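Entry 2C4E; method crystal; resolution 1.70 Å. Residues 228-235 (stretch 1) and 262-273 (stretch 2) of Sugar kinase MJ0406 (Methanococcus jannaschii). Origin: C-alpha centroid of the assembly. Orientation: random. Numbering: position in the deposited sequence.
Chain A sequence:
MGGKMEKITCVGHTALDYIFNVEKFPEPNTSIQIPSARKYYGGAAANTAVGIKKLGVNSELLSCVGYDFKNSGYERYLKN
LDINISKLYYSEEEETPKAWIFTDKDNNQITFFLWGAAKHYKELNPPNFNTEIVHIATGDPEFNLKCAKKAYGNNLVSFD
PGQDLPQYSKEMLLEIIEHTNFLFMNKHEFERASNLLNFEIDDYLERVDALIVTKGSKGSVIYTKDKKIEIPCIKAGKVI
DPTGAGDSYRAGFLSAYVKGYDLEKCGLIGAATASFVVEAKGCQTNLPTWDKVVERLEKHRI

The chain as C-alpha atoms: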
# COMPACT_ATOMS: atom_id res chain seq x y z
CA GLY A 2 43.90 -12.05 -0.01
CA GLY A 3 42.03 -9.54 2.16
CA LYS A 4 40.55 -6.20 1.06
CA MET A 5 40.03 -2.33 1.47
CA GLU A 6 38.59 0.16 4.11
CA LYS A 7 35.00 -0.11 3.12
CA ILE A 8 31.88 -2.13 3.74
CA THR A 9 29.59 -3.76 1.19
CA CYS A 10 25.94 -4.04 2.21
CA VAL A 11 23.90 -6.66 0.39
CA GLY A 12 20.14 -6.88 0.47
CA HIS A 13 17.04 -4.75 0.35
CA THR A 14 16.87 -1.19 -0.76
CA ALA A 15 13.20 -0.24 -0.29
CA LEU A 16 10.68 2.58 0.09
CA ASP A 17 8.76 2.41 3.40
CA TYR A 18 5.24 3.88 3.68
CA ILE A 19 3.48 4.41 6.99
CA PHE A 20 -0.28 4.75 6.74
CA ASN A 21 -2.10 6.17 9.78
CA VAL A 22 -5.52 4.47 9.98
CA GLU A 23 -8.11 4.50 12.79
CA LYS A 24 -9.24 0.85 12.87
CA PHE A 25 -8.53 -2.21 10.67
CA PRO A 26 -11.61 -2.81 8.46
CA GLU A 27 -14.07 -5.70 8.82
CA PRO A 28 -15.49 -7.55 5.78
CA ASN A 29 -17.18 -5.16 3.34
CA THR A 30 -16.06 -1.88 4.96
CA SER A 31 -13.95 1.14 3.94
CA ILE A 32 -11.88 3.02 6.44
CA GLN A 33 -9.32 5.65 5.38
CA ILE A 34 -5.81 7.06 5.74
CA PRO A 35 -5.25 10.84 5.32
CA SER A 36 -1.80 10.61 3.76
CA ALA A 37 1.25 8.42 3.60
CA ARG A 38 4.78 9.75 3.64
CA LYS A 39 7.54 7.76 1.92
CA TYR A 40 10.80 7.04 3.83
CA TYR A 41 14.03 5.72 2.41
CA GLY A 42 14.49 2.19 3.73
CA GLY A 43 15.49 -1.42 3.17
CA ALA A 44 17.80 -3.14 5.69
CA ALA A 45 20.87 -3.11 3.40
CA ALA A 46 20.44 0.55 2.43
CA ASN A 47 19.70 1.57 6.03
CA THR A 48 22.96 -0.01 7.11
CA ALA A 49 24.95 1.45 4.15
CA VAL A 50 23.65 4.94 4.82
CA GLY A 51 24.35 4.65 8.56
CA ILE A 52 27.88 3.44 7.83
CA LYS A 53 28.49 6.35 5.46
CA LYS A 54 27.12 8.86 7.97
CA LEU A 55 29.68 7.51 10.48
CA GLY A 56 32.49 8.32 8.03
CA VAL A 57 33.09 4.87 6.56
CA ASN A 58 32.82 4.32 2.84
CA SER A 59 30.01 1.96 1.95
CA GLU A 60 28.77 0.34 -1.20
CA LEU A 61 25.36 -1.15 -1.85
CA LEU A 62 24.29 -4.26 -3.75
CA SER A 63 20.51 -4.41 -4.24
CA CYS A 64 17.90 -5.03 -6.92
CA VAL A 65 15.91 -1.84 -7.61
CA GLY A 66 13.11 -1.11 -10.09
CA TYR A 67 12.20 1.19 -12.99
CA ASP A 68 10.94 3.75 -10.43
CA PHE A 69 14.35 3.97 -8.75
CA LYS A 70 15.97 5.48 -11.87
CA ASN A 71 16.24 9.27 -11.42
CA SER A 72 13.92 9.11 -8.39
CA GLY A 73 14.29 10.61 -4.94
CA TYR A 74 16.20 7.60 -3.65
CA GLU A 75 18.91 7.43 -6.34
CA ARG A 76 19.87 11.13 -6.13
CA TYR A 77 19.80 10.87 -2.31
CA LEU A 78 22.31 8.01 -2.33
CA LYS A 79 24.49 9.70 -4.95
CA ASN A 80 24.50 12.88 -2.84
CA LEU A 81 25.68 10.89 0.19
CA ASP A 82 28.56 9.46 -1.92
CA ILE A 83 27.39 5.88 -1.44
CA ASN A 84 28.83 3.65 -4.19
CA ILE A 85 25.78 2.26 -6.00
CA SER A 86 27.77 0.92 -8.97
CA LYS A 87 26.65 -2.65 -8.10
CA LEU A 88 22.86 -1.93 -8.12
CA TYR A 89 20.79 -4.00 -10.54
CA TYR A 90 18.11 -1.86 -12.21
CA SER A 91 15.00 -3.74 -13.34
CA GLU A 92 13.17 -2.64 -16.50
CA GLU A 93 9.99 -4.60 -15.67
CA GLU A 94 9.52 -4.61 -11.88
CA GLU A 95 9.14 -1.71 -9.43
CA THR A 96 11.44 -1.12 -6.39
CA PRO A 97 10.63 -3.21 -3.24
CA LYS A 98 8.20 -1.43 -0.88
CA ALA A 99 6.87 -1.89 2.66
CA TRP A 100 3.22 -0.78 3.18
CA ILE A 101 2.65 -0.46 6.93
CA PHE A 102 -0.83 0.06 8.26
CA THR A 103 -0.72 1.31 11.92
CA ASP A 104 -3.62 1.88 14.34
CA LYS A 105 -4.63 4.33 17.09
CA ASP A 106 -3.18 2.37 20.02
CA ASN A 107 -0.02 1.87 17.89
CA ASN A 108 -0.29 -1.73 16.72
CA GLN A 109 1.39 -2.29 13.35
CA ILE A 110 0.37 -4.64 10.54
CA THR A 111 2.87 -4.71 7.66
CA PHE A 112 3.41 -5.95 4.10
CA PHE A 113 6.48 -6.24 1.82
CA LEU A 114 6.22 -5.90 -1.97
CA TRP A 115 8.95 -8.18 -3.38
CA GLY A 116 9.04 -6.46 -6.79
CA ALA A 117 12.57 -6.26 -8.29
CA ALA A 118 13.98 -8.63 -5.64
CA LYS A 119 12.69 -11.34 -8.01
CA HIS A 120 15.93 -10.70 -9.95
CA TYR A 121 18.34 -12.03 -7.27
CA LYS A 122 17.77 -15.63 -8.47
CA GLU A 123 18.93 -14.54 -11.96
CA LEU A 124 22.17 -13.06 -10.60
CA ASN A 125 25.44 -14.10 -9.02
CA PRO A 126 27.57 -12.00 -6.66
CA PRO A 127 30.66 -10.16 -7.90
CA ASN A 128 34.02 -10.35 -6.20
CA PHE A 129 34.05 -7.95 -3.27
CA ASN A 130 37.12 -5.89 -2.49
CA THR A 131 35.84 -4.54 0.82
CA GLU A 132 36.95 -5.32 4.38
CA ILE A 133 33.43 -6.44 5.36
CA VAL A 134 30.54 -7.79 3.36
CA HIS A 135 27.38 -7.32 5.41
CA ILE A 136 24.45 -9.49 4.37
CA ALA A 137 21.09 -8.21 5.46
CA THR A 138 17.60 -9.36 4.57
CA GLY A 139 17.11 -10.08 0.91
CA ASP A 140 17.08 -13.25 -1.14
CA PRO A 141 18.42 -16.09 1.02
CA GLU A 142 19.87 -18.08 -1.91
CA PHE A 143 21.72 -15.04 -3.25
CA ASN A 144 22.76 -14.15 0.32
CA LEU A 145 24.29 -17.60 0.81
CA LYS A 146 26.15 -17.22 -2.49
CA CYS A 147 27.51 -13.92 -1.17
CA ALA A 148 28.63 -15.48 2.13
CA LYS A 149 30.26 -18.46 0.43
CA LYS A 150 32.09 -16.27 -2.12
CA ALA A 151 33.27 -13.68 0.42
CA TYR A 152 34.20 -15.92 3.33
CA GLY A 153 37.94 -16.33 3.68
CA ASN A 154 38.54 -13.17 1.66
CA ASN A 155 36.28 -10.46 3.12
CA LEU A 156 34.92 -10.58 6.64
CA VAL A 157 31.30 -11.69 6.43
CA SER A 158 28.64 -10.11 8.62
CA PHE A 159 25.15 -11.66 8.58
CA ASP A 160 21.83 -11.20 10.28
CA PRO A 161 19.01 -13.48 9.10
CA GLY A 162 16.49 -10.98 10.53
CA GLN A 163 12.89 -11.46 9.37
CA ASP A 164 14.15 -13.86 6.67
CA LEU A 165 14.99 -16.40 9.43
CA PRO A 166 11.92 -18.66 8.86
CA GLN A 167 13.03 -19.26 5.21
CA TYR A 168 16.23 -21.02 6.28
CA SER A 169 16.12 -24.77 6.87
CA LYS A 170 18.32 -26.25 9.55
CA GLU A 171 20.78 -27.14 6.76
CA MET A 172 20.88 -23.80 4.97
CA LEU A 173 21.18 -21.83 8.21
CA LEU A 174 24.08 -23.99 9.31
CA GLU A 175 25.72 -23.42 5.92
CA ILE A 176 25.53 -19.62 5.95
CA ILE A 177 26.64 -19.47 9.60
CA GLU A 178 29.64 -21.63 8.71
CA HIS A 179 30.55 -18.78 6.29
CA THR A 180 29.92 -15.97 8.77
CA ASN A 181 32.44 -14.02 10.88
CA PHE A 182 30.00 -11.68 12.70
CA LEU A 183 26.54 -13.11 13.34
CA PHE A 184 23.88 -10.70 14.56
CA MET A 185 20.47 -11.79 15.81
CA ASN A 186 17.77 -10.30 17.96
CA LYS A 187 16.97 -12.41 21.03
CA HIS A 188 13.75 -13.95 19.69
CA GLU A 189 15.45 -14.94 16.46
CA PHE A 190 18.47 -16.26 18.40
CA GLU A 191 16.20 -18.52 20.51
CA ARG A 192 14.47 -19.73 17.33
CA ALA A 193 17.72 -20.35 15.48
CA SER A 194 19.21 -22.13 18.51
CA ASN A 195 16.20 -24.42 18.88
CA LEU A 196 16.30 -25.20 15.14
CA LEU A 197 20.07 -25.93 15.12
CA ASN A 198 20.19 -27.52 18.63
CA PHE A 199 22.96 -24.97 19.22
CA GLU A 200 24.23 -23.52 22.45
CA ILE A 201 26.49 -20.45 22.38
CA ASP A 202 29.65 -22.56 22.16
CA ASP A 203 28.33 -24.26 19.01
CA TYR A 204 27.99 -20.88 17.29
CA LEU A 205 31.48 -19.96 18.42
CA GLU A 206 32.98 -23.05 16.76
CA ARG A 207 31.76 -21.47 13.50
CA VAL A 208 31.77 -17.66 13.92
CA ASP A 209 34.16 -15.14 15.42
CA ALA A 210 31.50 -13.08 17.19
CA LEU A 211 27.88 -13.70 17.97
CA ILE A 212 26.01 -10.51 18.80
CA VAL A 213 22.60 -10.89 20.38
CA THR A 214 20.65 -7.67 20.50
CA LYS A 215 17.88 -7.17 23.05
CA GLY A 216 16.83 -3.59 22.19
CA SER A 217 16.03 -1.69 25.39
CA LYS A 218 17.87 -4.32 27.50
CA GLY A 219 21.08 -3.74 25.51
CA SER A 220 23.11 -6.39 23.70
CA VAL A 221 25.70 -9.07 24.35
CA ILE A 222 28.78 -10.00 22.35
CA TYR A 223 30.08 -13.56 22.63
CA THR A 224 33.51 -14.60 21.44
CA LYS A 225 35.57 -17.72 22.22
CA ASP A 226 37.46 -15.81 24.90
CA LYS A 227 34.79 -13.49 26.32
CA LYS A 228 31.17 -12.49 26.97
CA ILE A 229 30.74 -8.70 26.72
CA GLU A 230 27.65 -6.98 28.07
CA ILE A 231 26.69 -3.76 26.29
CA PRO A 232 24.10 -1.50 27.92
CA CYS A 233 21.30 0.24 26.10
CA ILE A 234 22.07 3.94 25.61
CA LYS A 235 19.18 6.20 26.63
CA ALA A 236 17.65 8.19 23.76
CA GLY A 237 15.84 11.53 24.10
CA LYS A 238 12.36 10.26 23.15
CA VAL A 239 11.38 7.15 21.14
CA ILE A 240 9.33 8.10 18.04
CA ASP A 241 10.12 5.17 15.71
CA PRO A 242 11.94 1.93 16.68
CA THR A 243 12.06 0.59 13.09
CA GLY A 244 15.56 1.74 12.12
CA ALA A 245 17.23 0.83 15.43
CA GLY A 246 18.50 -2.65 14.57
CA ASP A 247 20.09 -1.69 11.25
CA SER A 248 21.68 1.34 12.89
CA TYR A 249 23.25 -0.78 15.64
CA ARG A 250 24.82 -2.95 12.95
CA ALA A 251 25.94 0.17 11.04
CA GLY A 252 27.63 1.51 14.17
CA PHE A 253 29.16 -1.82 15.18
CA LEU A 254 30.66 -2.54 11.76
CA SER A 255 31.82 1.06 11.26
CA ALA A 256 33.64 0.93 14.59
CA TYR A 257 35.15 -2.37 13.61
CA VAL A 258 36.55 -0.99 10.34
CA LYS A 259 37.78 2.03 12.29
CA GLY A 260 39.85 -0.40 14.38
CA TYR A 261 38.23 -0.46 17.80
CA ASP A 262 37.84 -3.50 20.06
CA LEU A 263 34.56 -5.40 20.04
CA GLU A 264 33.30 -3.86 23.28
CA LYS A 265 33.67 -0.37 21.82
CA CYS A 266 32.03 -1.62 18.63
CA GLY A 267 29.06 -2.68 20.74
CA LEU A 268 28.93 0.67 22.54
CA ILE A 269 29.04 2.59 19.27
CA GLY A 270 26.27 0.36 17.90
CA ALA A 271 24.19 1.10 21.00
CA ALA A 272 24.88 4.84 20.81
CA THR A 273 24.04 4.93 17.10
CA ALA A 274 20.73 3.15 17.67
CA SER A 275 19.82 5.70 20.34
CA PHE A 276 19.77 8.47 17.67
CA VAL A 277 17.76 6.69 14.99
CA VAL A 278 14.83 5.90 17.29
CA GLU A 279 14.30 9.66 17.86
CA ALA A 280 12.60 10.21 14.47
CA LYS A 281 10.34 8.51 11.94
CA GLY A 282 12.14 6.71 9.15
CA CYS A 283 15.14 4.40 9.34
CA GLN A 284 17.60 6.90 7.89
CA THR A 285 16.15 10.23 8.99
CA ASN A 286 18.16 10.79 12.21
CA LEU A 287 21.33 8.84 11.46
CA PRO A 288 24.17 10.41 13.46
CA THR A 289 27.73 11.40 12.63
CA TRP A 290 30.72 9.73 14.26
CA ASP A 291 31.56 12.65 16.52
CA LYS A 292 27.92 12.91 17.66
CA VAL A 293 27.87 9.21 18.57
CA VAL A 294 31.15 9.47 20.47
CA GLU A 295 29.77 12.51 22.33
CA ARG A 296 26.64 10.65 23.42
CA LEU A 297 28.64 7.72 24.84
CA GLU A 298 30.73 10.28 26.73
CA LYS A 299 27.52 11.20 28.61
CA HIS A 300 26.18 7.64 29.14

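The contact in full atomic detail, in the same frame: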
# COMPACT_ATOMS: atom_id res chain seq x y z
N LYS A 228 32.54 -12.97 27.11
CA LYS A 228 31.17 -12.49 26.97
C LYS A 228 31.13 -11.02 27.41
O LYS A 228 31.48 -10.70 28.56
CB LYS A 228 30.21 -13.33 27.83
CG LYS A 228 28.81 -12.75 28.01
CD LYS A 228 27.97 -13.63 28.94
CE LYS A 228 26.56 -13.08 29.14
NZ LYS A 228 25.78 -13.85 30.16
N ILE A 229 30.71 -10.14 26.50
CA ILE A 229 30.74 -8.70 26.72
C ILE A 229 29.33 -8.15 26.77
O ILE A 229 28.60 -8.22 25.79
CB ILE A 229 31.50 -7.98 25.58
CG1 ILE A 229 32.87 -8.64 25.34
CG2 ILE A 229 31.62 -6.49 25.89
CD1 ILE A 229 33.56 -8.14 24.08
N GLU A 230 28.97 -7.57 27.90
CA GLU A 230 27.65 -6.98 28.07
C GLU A 230 27.68 -5.50 27.70
O GLU A 230 28.47 -4.73 28.24
CB GLU A 230 27.19 -7.17 29.51
CG GLU A 230 27.11 -8.63 29.90
CD GLU A 230 25.68 -9.13 29.94
OE1 GLU A 230 24.99 -8.99 28.91
OE2 GLU A 230 25.25 -9.65 30.99
N ILE A 231 26.79 -5.12 26.79
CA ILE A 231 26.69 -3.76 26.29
C ILE A 231 25.37 -3.20 26.76
O ILE A 231 24.33 -3.78 26.46
CB ILE A 231 26.71 -3.76 24.74
CG1 ILE A 231 27.90 -4.55 24.19
CG2 ILE A 231 26.71 -2.33 24.22
CD1 ILE A 231 29.27 -3.96 24.53
N PRO A 232 25.37 -2.08 27.49
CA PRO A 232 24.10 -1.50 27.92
C PRO A 232 23.38 -0.82 26.76
O PRO A 232 23.98 -0.52 25.71
CB PRO A 232 24.52 -0.47 28.99
CG PRO A 232 26.00 -0.61 29.16
CD PRO A 232 26.52 -1.30 27.97
N CYS A 233 22.09 -0.63 26.95
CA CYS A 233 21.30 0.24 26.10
C CYS A 233 21.68 1.68 26.44
O CYS A 233 21.92 1.99 27.60
CB CYS A 233 19.82 0.00 26.37
SG CYS A 233 18.72 0.89 25.25
N ILE A 234 21.76 2.53 25.42
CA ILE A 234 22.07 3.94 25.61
C ILE A 234 20.76 4.71 25.51
O ILE A 234 20.06 4.63 24.51
CB ILE A 234 23.09 4.44 24.55
CG1 ILE A 234 24.44 3.73 24.72
CG2 ILE A 234 23.26 5.96 24.63
CD1 ILE A 234 25.26 4.16 25.93
N LYS A 235 20.44 5.46 26.56
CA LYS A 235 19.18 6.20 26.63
C LYS A 235 19.07 7.25 25.52
O LYS A 235 19.96 8.09 25.35
CB LYS A 235 19.02 6.86 28.00
CG LYS A 235 18.83 5.88 29.15
CD LYS A 235 18.31 6.58 30.40
CE LYS A 235 18.35 5.65 31.61
NZ LYS A 235 17.42 6.09 32.69
N ASP A 262 38.10 -2.17 19.51
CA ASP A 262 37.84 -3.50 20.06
C ASP A 262 36.33 -3.77 20.07
O ASP A 262 35.51 -2.87 19.87
CB ASP A 262 38.55 -3.73 21.42
CG ASP A 262 37.90 -3.01 22.59
OD1 ASP A 262 37.07 -2.10 22.42
OD2 ASP A 262 38.18 -3.31 23.77
N LEU A 263 35.96 -5.03 20.23
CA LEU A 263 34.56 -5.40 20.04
C LEU A 263 33.65 -4.74 21.06
O LEU A 263 32.52 -4.39 20.74
CB LEU A 263 34.37 -6.91 20.04
CG LEU A 263 35.03 -7.60 18.84
CD1 LEU A 263 34.89 -9.11 18.93
CD2 LEU A 263 34.51 -7.15 17.49
N GLU A 264 34.13 -4.54 22.29
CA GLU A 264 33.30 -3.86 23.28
C GLU A 264 32.95 -2.46 22.79
O GLU A 264 31.80 -2.06 22.84
CB GLU A 264 33.98 -3.77 24.64
CG GLU A 264 33.13 -3.04 25.66
CD GLU A 264 33.62 -3.21 27.09
OE1 GLU A 264 34.76 -3.68 27.28
OE2 GLU A 264 32.86 -2.88 28.02
N LYS A 265 33.95 -1.72 22.33
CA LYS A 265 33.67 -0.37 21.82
C LYS A 265 32.77 -0.42 20.59
O LYS A 265 31.92 0.45 20.41
CB LYS A 265 34.95 0.41 21.52
CG LYS A 265 34.70 1.85 21.07
CD LYS A 265 35.85 2.80 21.47
CE LYS A 265 35.74 4.14 20.77
NZ LYS A 265 36.78 5.06 21.27
N CYS A 266 32.93 -1.45 19.76
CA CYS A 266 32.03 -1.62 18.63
C CYS A 266 30.60 -1.74 19.11
O CYS A 266 29.69 -1.11 18.55
CB CYS A 266 32.41 -2.84 17.79
SG CYS A 266 33.97 -2.65 16.91
N GLY A 267 30.38 -2.52 20.16
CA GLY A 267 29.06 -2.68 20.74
C GLY A 267 28.50 -1.38 21.26
O GLY A 267 27.33 -1.08 21.04
N LEU A 268 29.34 -0.61 21.95
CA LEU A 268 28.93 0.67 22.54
C LEU A 268 28.58 1.69 21.47
O LEU A 268 27.61 2.41 21.59
CB LEU A 268 30.03 1.22 23.45
CG LEU A 268 30.31 0.43 24.74
CD1 LEU A 268 31.66 0.86 25.34
CD2 LEU A 268 29.20 0.61 25.75
N ILE A 269 29.36 1.72 20.39
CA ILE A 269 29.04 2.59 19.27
C ILE A 269 27.74 2.15 18.61
O ILE A 269 26.93 3.00 18.25
CB ILE A 269 30.21 2.61 18.25
CG1 ILE A 269 31.43 3.31 18.87
CG2 ILE A 269 29.77 3.24 16.94
CD1 ILE A 269 31.34 4.83 18.97
N GLY A 270 27.53 0.85 18.44
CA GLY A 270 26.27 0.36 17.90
C GLY A 270 25.08 0.84 18.74
O GLY A 270 24.10 1.38 18.21
N ALA A 271 25.21 0.68 20.05
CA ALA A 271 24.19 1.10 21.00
C ALA A 271 23.94 2.60 20.91
O ALA A 271 22.79 3.05 20.86
CB ALA A 271 24.59 0.73 22.40
N ALA A 272 25.01 3.39 20.88
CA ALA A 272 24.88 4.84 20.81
C ALA A 272 24.24 5.27 19.49
O ALA A 272 23.38 6.15 19.46
CB ALA A 272 26.22 5.49 20.99
N THR A 273 24.62 4.61 18.41
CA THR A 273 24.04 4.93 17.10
C THR A 273 22.54 4.68 17.09
O THR A 273 21.78 5.52 16.61
CB THR A 273 24.69 4.11 15.98
OG1 THR A 273 26.11 4.30 16.01
CG2 THR A 273 24.27 4.62 14.61
O HOH W 1 30.00 -2.57 27.96
O HOH W 2 21.00 1.72 22.59

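The most unusual feature of this contact is a vacancy: at its centre the helix offers Gly267, and the space a side chain would have taken is filled by an isoleucine from the strand. The CA atoms of Ile231 and Gly267 lie 6.1 Å apart, and a CB built in ideal geometry on Gly267 would point toward the strand and fall 2.7 Å from Ile231 CD1, a clash. Without it, Ile231 lies against the helix backbone itself, with CG2 3.5 Å from Gly267 O and CD1 3.6 Å from Glu264 O. Both carbonyl oxygens are already engaged within the helix, accepting from Ala271 N and Leu268 N respectively, so the methyl groups pack against a backbone whose polar needs are met.

The example illustrates a general principle of packing a strand on a helix: a small residue at the meeting point lets a partner side chain reach the helix backbone. Here the axes of strand 228-231 and helix 263-273 run in nearly the same direction, 25° apart, and come within 8.5 Å. The alternation of the strand sorts its residues. Ile229 and Ile231 direct their CA-to-CB bonds toward the helix and are buried, whereas Glu230, between them, points away and is exposed. Beyond the strand, Ile234 again points toward the helix, so the three isoleucines supply most of the surface that this stretch buries, out of 426 Å² summed over both sides.

The isoleucines step along the helix, with Glu264 and Ala271 each shared by two of them. Near its start, Ile229 places CG2 3.8 Å from Glu264 CG and CD1 4.3 Å from Leu263 CB; glutamate suits this border because its aliphatic portion can pack while its carboxylate accepts from a water. Further along, Ile231 CG2 also lies 4.1 Å from Leu268 CD2 and 4.1 Å from Ala271 CB. Leu268 starts sideways, but the end of its side chain comes nearer, bringing CD2 to 4.0 Å from Pro232 CD. Ala271, one turn after Gly267, points toward the first stretch, and its single methyl group fits among several neighbours: CB is 3.6 Å from Pro232 O and 3.8 Å from Ile234 CG1. At Ala272, Ile234 CG1 approaches the backbone N to 3.9 Å.

No direct hydrogen bond joins the stretches; two waters make the polar links. Water 1 donates to Glu230 O at 2.7 Å and to Glu264 OE2 at 2.9 Å, so the same glutamate that packs through its CG also reaches the strand backbone through solvent. Water 2 accepts from Ile234 N at 3.0 Å and donates to Ala271 O at 2.8 Å, satisfying a backbone amide beside an otherwise apolar patch.

The helix that presents this surface is secured at its beginning by Asp262, the N-cap residue. Asp262 OD1 accepts from Lys265 N at 3.1 Å, occupying an amide that has no preceding helical carbonyl to serve it. Asp262 makes no contact with the strand; its contribution is to the helix itself.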